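Local atomic coordinates of specific mitochondrial acyl carrier protein (Toxoplasma, PDB entry 3CE7), a protein that probably acts as a mitochondrial acyl carrier protein, holding acyl groups for fatty acid synthesis, though attachment of the usual phosphopantetheine arm is uncertain. Residues L58-V61 / E62-D66. Numbering follows the deposited sequence.
Sequences LDTV and EFVLD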
ATOM      1  N   LEU A  58       0.385  12.857  -1.914  1.00 19.86           N
ATOM      2  CA  LEU A  58      -0.525  12.523  -3.018  1.00 19.06           C
ATOM      3  C   LEU A  58      -0.447  11.054  -3.409  1.00 18.82           C
ATOM      4  O   LEU A  58      -1.480  10.410  -3.637  1.00 18.45           O
ATOM      5  CB  LEU A  58      -0.252  13.391  -4.255  1.00 19.37           C
ATOM      6  CG  LEU A  58      -1.134  13.098  -5.479  1.00 18.07           C
ATOM      7  CD1 LEU A  58      -2.619  13.344  -5.193  1.00 19.41           C
ATOM      8  CD2 LEU A  58      -0.667  13.951  -6.644  1.00 19.16           C
ATOM      9  N   ASP A  59       0.769  10.523  -3.536  1.00 18.36           N
ATOM     10  CA  ASP A  59       0.926   9.126  -3.919  1.00 18.34           C
ATOM     11  C   ASP A  59       0.262   8.214  -2.890  1.00 18.46           C
ATOM     12  O   ASP A  59      -0.418   7.259  -3.242  1.00 18.85           O
ATOM     13  CB  ASP A  59       2.398   8.781  -4.085  1.00 18.23           C
ATOM     14  CG  ASP A  59       3.046   9.552  -5.225  1.00 19.94           C
ATOM     15  OD1 ASP A  59       2.635   9.368  -6.397  1.00 23.82           O
ATOM     16  OD2 ASP A  59       3.969  10.328  -4.939  1.00 21.68           O
ATOM     17  N   THR A  60       0.438   8.531  -1.615  1.00 18.44           N
ATOM     18  CA  THR A  60      -0.209   7.726  -0.575  1.00 18.85           C
ATOM     19  C   THR A  60      -1.734   7.759  -0.691  1.00 18.37           C
ATOM     20  O   THR A  60      -2.384   6.708  -0.664  1.00 18.85           O
ATOM     21  CB  THR A  60       0.263   8.139   0.810  1.00 18.57           C
ATOM     22  OG1 THR A  60       1.674   7.905   0.875  1.00 18.70           O
ATOM     23  CG2 THR A  60      -0.453   7.318   1.898  1.00 19.54           C
ATOM     24  N   VAL A  61      -2.295   8.956  -0.854  1.00 18.49           N
ATOM     25  CA  VAL A  61      -3.741   9.114  -1.035  1.00 18.58           C
ATOM     26  C   VAL A  61      -4.237   8.258  -2.218  1.00 18.53           C
ATOM     27  O   VAL A  61      -5.216   7.516  -2.093  1.00 18.70           O
ATOM     28  CB  VAL A  61      -4.124  10.604  -1.238  1.00 18.98           C
ATOM     29  CG1 VAL A  61      -5.603  10.754  -1.601  1.00 20.35           C
ATOM     30  CG2 VAL A  61      -3.788  11.438   0.016  1.00 20.57           C
ATOM     31  N   GLU A  62      -3.554   8.361  -3.356  1.00 18.04           N
ATOM     32  CA  GLU A  62      -3.909   7.591  -4.556  1.00 18.13           C
ATOM     33  C   GLU A  62      -3.782   6.084  -4.347  1.00 18.16           C
ATOM     34  O   GLU A  62      -4.646   5.295  -4.765  1.00 18.78           O
ATOM     35  CB  GLU A  62      -3.039   8.033  -5.725  1.00 18.20           C
ATOM     36  CG  GLU A  62      -3.344   9.447  -6.189  1.00 19.19           C
ATOM     37  CD  GLU A  62      -2.356   9.974  -7.206  1.00 21.21           C
ATOM     38  OE1 GLU A  62      -1.220   9.443  -7.293  1.00 22.58           O
ATOM     39  OE2 GLU A  62      -2.712  10.950  -7.902  1.00 19.45           O
ATOM     40  N   PHE A  63      -2.697   5.685  -3.688  1.00 17.44           N
ATOM     41  CA  PHE A  63      -2.445   4.267  -3.447  1.00 16.99           C
ATOM     42  C   PHE A  63      -3.489   3.670  -2.505  1.00 17.36           C
ATOM     43  O   PHE A  63      -3.994   2.574  -2.741  1.00 17.69           O
ATOM     44  CB  PHE A  63      -1.037   4.031  -2.901  1.00 17.35           C
ATOM     45  CG  PHE A  63      -0.627   2.598  -2.930  1.00 16.48           C
ATOM     46  CD1 PHE A  63      -0.287   1.980  -4.137  1.00 16.64           C
ATOM     47  CD2 PHE A  63      -0.591   1.845  -1.757  1.00 17.21           C
ATOM     48  CE1 PHE A  63       0.068   0.634  -4.189  1.00 16.66           C
ATOM     49  CE2 PHE A  63      -0.223   0.494  -1.799  1.00 17.19           C
ATOM     50  CZ  PHE A  63       0.100  -0.117  -3.017  1.00 16.51           C
ATOM     51  N   VAL A  64      -3.834   4.411  -1.459  1.00 17.50           N
ATOM     52  CA  VAL A  64      -4.876   3.976  -0.532  1.00 18.35           C
ATOM     53  C   VAL A  64      -6.212   3.791  -1.259  1.00 18.24           C
ATOM     54  O   VAL A  64      -6.902   2.806  -1.033  1.00 18.55           O
ATOM     55  CB  VAL A  64      -5.018   4.964   0.640  1.00 18.13           C
ATOM     56  CG1 VAL A  64      -6.315   4.734   1.409  1.00 20.06           C
ATOM     57  CG2 VAL A  64      -3.801   4.861   1.569  1.00 19.04           C
ATOM     58  N   LEU A  65      -6.566   4.726  -2.140  1.00 18.53           N
ATOM     59  CA  LEU A  65      -7.799   4.573  -2.921  1.00 19.26           C
ATOM     60  C   LEU A  65      -7.770   3.300  -3.766  1.00 19.16           C
ATOM     61  O   LEU A  65      -8.755   2.543  -3.814  1.00 19.50           O
ATOM     62  CB  LEU A  65      -8.041   5.810  -3.794  1.00 19.72           C
ATOM     63  CG  LEU A  65      -8.576   7.007  -3.000  1.00 21.63           C
ATOM     64  CD1 LEU A  65      -8.359   8.324  -3.728  1.00 24.52           C
ATOM     65  CD2 LEU A  65     -10.060   6.850  -2.627  1.00 23.86           C
ATOM     66  N   ASP A  66      -6.633   3.043  -4.406  1.00 18.58           N
ATOM     67  CA  ASP A  66      -6.448   1.831  -5.205  1.00 19.18           C
ATOM     68  C   ASP A  66      -6.652   0.574  -4.355  1.00 18.99           C
ATOM     69  O   ASP A  66      -7.282  -0.398  -4.786  1.00 19.34           O
ATOM     70  CB  ASP A  66      -5.041   1.797  -5.810  1.00 19.22           C
ATOM     71  CG  ASP A  66      -4.855   2.786  -6.954  1.00 20.87           C
ATOM     72  OD1 ASP A  66      -5.792   3.551  -7.288  1.00 22.19           O
ATOM     73  OD2 ASP A  66      -3.747   2.782  -7.521  1.00 22.84           O
TER
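Thr60 and Val64 meet one turn apart on the buried face of helix 57-71. Val64 CG2 lies close against the backbone, 3.2 Å from Thr60 O, and makes a looser touch with the methyl CG2 of Thr60 at 4.2 Å. The same carbonyl accepts a hydrogen bond from Val64 N at 2.8 Å. Thr60 keeps its hydroxyl beside its own backbone N (chi1 -62°), while OG1 hydrogen-bonds Trp55 NE1 and CG2 is left to meet the valine. Phe63 N binds Asp59 O in the same i to i+4 pattern, which continues with Glu62 N to Leu58 O and Leu65 N to Val61 O.

The outer face is looser. Glu62 folds back along the helix: CG stands beside the backbone N (chi1 -68°), the chain then runs extended, and CG passes 3.3 Å from Leu58 O. Its carboxylate consequently lies against the branched end of Leu58 in van der Waals contact, OE2 resting 3.6 Å from CG and as close to CD1. OE1 comes within 4.0 Å of Asp59 OD1, the two carboxylate planes turned 72° apart. These like charges would repel, but for Asp59, which is buried, the hydrogen bond from Asp56 N to OD2 and the nearby helix start probably offset this. Further along, Val61 CG1 and Leu65 CD1 make a thin apolar contact at 4.2 Å on the exposed side.

Helix 57-71 corresponds to the second helix of the acyl carrier fold, which in this family commonly serves as the surface for partner enzymes. Inward, Phe63 inserts between helices 17-29 and 86-98, touching Ile24 and Ile89 and meeting Phe31 edge-to-face, while Val64 packs on Val75 and Phe83 of adjoining loops.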